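PDB 6NX5: pumilio domain-containing protein C56F2.08c from Schizosaccharomyces pombe, which probably binds AU-rich regions in the 3' untranslated regions of messenger RNAs, the portion crystallised here being its RNA recognition motif (RRM) domain. Local coordinates for residues L49-H60 / G69-K77. Numbering follows the deposited sequence.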
loop_
_atom_site.group_PDB
_atom_site.type_symbol
_atom_site.label_atom_id
_atom_site.label_comp_id
_atom_site.label_asym_id
_atom_site.label_seq_id
_atom_site.Cartn_x
_atom_site.Cartn_y
_atom_site.Cartn_z
ATOM N N LEU A 49 9.220 7.996 10.596
ATOM C CA LEU A 49 8.553 6.873 11.245
ATOM C C LEU A 49 7.702 7.324 12.417
ATOM O O LEU A 49 6.571 6.851 12.581
ATOM C CB LEU A 49 9.592 5.852 11.707
ATOM C CG LEU A 49 9.051 4.720 12.571
ATOM C CD1 LEU A 49 8.069 3.867 11.802
ATOM C CD2 LEU A 49 10.242 3.892 13.039
ATOM N N SER A 50 8.210 8.248 13.243
ATOM C CA SER A 50 7.416 8.617 14.412
ATOM C C SER A 50 6.111 9.311 14.009
ATOM O O SER A 50 5.085 9.112 14.672
ATOM C CB SER A 50 8.233 9.478 15.384
ATOM O OG SER A 50 8.731 10.638 14.772
ATOM N N SER A 51 6.105 10.094 12.923
ATOM C CA SER A 51 4.840 10.657 12.437
ATOM C C SER A 51 3.870 9.554 12.023
ATOM O O SER A 51 2.672 9.606 12.350
ATOM C CB SER A 51 5.067 11.611 11.255
ATOM O OG SER A 51 5.896 12.710 11.592
ATOM N N ALA A 52 4.366 8.547 11.300
ATOM C CA ALA A 52 3.493 7.457 10.864
ATOM C C ALA A 52 2.915 6.683 12.048
ATOM O O ALA A 52 1.744 6.283 12.015
ATOM C CB ALA A 52 4.246 6.506 9.925
ATOM N N ILE A 53 3.737 6.401 13.070
ATOM C CA ILE A 53 3.240 5.683 14.249
ATOM C C ILE A 53 2.150 6.491 14.943
ATOM O O ILE A 53 1.099 5.959 15.319
ATOM C CB ILE A 53 4.394 5.381 15.225
ATOM C CG1 ILE A 53 5.363 4.366 14.623
ATOM C CG2 ILE A 53 3.848 4.865 16.582
ATOM C CD1 ILE A 53 6.664 4.260 15.446
ATOM N N VAL A 54 2.389 7.785 15.136
ATOM C CA VAL A 54 1.407 8.616 15.828
ATOM C C VAL A 54 0.103 8.675 15.043
ATOM O O VAL A 54 -0.986 8.585 15.625
ATOM C CB VAL A 54 1.985 10.018 16.080
ATOM C CG1 VAL A 54 0.868 11.013 16.471
ATOM C CG2 VAL A 54 3.033 9.929 17.186
ATOM N N ALA A 55 0.192 8.827 13.717
ATOM C CA ALA A 55 -1.005 8.845 12.876
ATOM C C ALA A 55 -1.764 7.528 12.962
ATOM O O ALA A 55 -2.998 7.511 13.101
ATOM C CB ALA A 55 -0.621 9.146 11.421
ATOM N N ARG A 56 -1.045 6.409 12.872
ATOM C CA ARG A 56 -1.680 5.099 12.961
ATOM C C ARG A 56 -2.400 4.934 14.296
ATOM O O ARG A 56 -3.547 4.477 14.345
ATOM C CB ARG A 56 -0.614 4.010 12.761
ATOM C CG ARG A 56 -1.165 2.599 12.523
ATOM C CD ARG A 56 -1.512 1.851 13.809
ATOM N NE ARG A 56 -0.532 2.094 14.867
ATOM C CZ ARG A 56 0.627 1.457 14.976
ATOM N NH1 ARG A 56 0.959 0.515 14.114
ATOM N NH2 ARG A 56 1.454 1.761 15.958
ATOM N N ASP A 57 -1.733 5.290 15.394
ATOM C CA ASP A 57 -2.355 5.189 16.713
ATOM C C ASP A 57 -3.571 6.090 16.823
ATOM O O ASP A 57 -4.562 5.738 17.483
ATOM C CB ASP A 57 -1.354 5.584 17.796
ATOM C CG ASP A 57 -0.306 4.534 18.037
ATOM O OD1 ASP A 57 0.619 4.816 18.822
ATOM O OD2 ASP A 57 -0.398 3.443 17.439
ATOM N N ALA A 58 -3.503 7.282 16.231
ATOM C CA ALA A 58 -4.615 8.218 16.376
ATOM C C ALA A 58 -5.826 7.821 15.540
ATOM O O ALA A 58 -6.962 8.129 15.920
ATOM C CB ALA A 58 -4.167 9.622 16.005
ATOM N N LEU A 59 -5.615 7.141 14.411
ATOM C CA LEU A 59 -6.686 6.933 13.451
ATOM C C LEU A 59 -7.140 5.493 13.310
ATOM O O LEU A 59 -8.281 5.280 12.882
ATOM C CB LEU A 59 -6.271 7.455 12.067
ATOM C CG LEU A 59 -6.061 8.968 11.985
ATOM C CD1 LEU A 59 -5.439 9.365 10.639
ATOM C CD2 LEU A 59 -7.370 9.721 12.225
ATOM N N HIS A 60 -6.312 4.507 13.643
ATOM C CA HIS A 60 -6.707 3.123 13.416
ATOM C C HIS A 60 -7.905 2.768 14.284
ATOM O O HIS A 60 -7.913 3.033 15.490
ATOM C CB HIS A 60 -5.570 2.150 13.705
ATOM C CG HIS A 60 -5.983 0.714 13.603
ATOM N ND1 HIS A 60 -6.481 0.166 12.437
ATOM C CD2 HIS A 60 -5.990 -0.284 14.520
ATOM C CE1 HIS A 60 -6.765 -1.109 12.639
ATOM N NE2 HIS A 60 -6.474 -1.408 13.894
ATOM N N GLY A 69 -18.406 3.773 9.748
ATOM C CA GLY A 69 -17.759 2.970 10.756
ATOM C C GLY A 69 -16.280 3.279 10.858
ATOM O O GLY A 69 -15.788 4.260 10.297
ATOM N N PRO A 70 -15.545 2.438 11.577
ATOM C CA PRO A 70 -14.143 2.768 11.880
ATOM C C PRO A 70 -13.234 2.612 10.672
ATOM O O PRO A 70 -13.294 1.613 9.950
ATOM C CB PRO A 70 -13.771 1.771 12.985
ATOM C CG PRO A 70 -15.077 1.152 13.438
ATOM C CD PRO A 70 -15.968 1.196 12.236
ATOM N N VAL A 71 -12.376 3.616 10.466
ATOM C CA VAL A 71 -11.315 3.518 9.463
ATOM C C VAL A 71 -10.218 2.604 9.992
ATOM O O VAL A 71 -9.970 2.516 11.197
ATOM C CB VAL A 71 -10.757 4.914 9.102
ATOM C CG1 VAL A 71 -10.113 5.576 10.310
ATOM C CG2 VAL A 71 -9.736 4.824 7.965
ATOM N N GLN A 72 -9.543 1.920 9.078
ATOM C CA GLN A 72 -8.417 1.063 9.416
ATOM C C GLN A 72 -7.139 1.684 8.882
ATOM O O GLN A 72 -7.117 2.171 7.745
ATOM C CB GLN A 72 -8.595 -0.331 8.814
ATOM C CG GLN A 72 -9.904 -1.003 9.212
ATOM C CD GLN A 72 -10.071 -1.062 10.712
ATOM O OE1 GLN A 72 -9.312 -1.744 11.397
ATOM N NE2 GLN A 72 -11.075 -0.365 11.233
ATOM N N VAL A 73 -6.092 1.687 9.706
ATOM C CA VAL A 73 -4.779 2.203 9.313
ATOM C C VAL A 73 -3.724 1.199 9.753
ATOM O O VAL A 73 -3.619 0.891 10.947
ATOM C CB VAL A 73 -4.487 3.589 9.916
ATOM C CG1 VAL A 73 -3.103 4.091 9.450
ATOM C CG2 VAL A 73 -5.598 4.594 9.538
ATOM N N MET A 74 -2.923 0.714 8.793
ATOM C CA MET A 74 -1.893 -0.279 9.058
ATOM C C MET A 74 -0.545 0.293 8.656
ATOM O O MET A 74 -0.374 0.758 7.522
ATOM C CB MET A 74 -2.179 -1.575 8.307
ATOM C CG MET A 74 -3.456 -2.255 8.759
ATOM S SD MET A 74 -4.350 -3.100 7.430
ATOM C CE MET A 74 -3.083 -4.195 6.791
ATOM N N LEU A 75 0.392 0.275 9.588
ATOM C CA LEU A 75 1.749 0.728 9.315
ATOM C C LEU A 75 2.557 -0.421 8.730
ATOM O O LEU A 75 2.728 -1.461 9.381
ATOM C CB LEU A 75 2.366 1.251 10.614
ATOM C CG LEU A 75 3.851 1.556 10.622
ATOM C CD1 LEU A 75 4.183 2.633 9.602
ATOM C CD2 LEU A 75 4.226 2.001 12.032
ATOM N N ALA A 76 3.096 -0.222 7.524
ATOM C CA ALA A 76 3.947 -1.251 6.950
ATOM C C ALA A 76 5.280 -1.283 7.688
ATOM O O ALA A 76 5.666 -0.332 8.373
ATOM C CB ALA A 76 4.196 -0.997 5.456
ATOM N N LYS A 77 5.986 -2.404 7.550
ATOM C CA LYS A 77 7.339 -2.504 8.043
ATOM C C LYS A 77 8.259 -1.625 7.195
ATOM O O LYS A 77 7.903 -1.245 6.075
ATOM C CB LYS A 77 7.808 -3.960 7.981
ATOM C CG LYS A 77 7.332 -4.812 9.161
ATOM C CD LYS A 77 7.847 -6.229 9.019
ATOM C CE LYS A 77 6.985 -7.025 8.041
ATOM N NZ LYS A 77 7.693 -8.231 7.537
HETATM O O HOH W 1 -0.377 -1.128 12.088
#
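The imidazole of H60 supplies the one direct hydrogen bond between 49-60 and 69-77: V73 N donates to H60 ND1 over 3.2 Å, nearly straight and lying in the ring plane. H60 has just left helical geometry behind helix 49-59, and a first torsion of 175° turns CG away from the H60 backbone N and carries the ring out to the edge strand, where it occupies a backbone N-H that no further strand of this chain pairs with. Its CE1 also makes a tight carbon-to-oxygen approach, 2.9 Å, to Q72 OE1, the ring and amide planes being 70° apart.

Polar groups meet a second time through water. One molecule accepts from both R56 NH1 and L75 N, while R56 NE and NH2 grip D57 OD2 side-on, each at 2.9 Å, from one face of the carboxylate. This salt bridge fixes the guanidinium at the end of a chain bent at chi2 and chi3, whose CG passes 3.4 Å from V73 O. With an alanine here the guanidinium is gone, which would probably leave the bridging water without its R56 mate, D57 without this salt bridge and V73 CG1 without the methylene that covers it.

Apolar side chains make the third group of contacts. V73 straddles the last turn, CG1 against R56 CG and CG2 3.9 Å from L59 CB. L75 splits its methyls, CD1 meeting A52 CB and CD2 meeting I53 CG1 at 3.7 Å.

Helix and strand run nearly antiparallel (153°), their axes 7.9 Å apart at closest approach. They are the second helix and fourth strand of the RRM βαββαβ fold. L59 and V73 continue inward to F24 of helix 17-24, A52 packs on Y46 of strand 42-46, and strand 72-75 pairs with central strand 4-9.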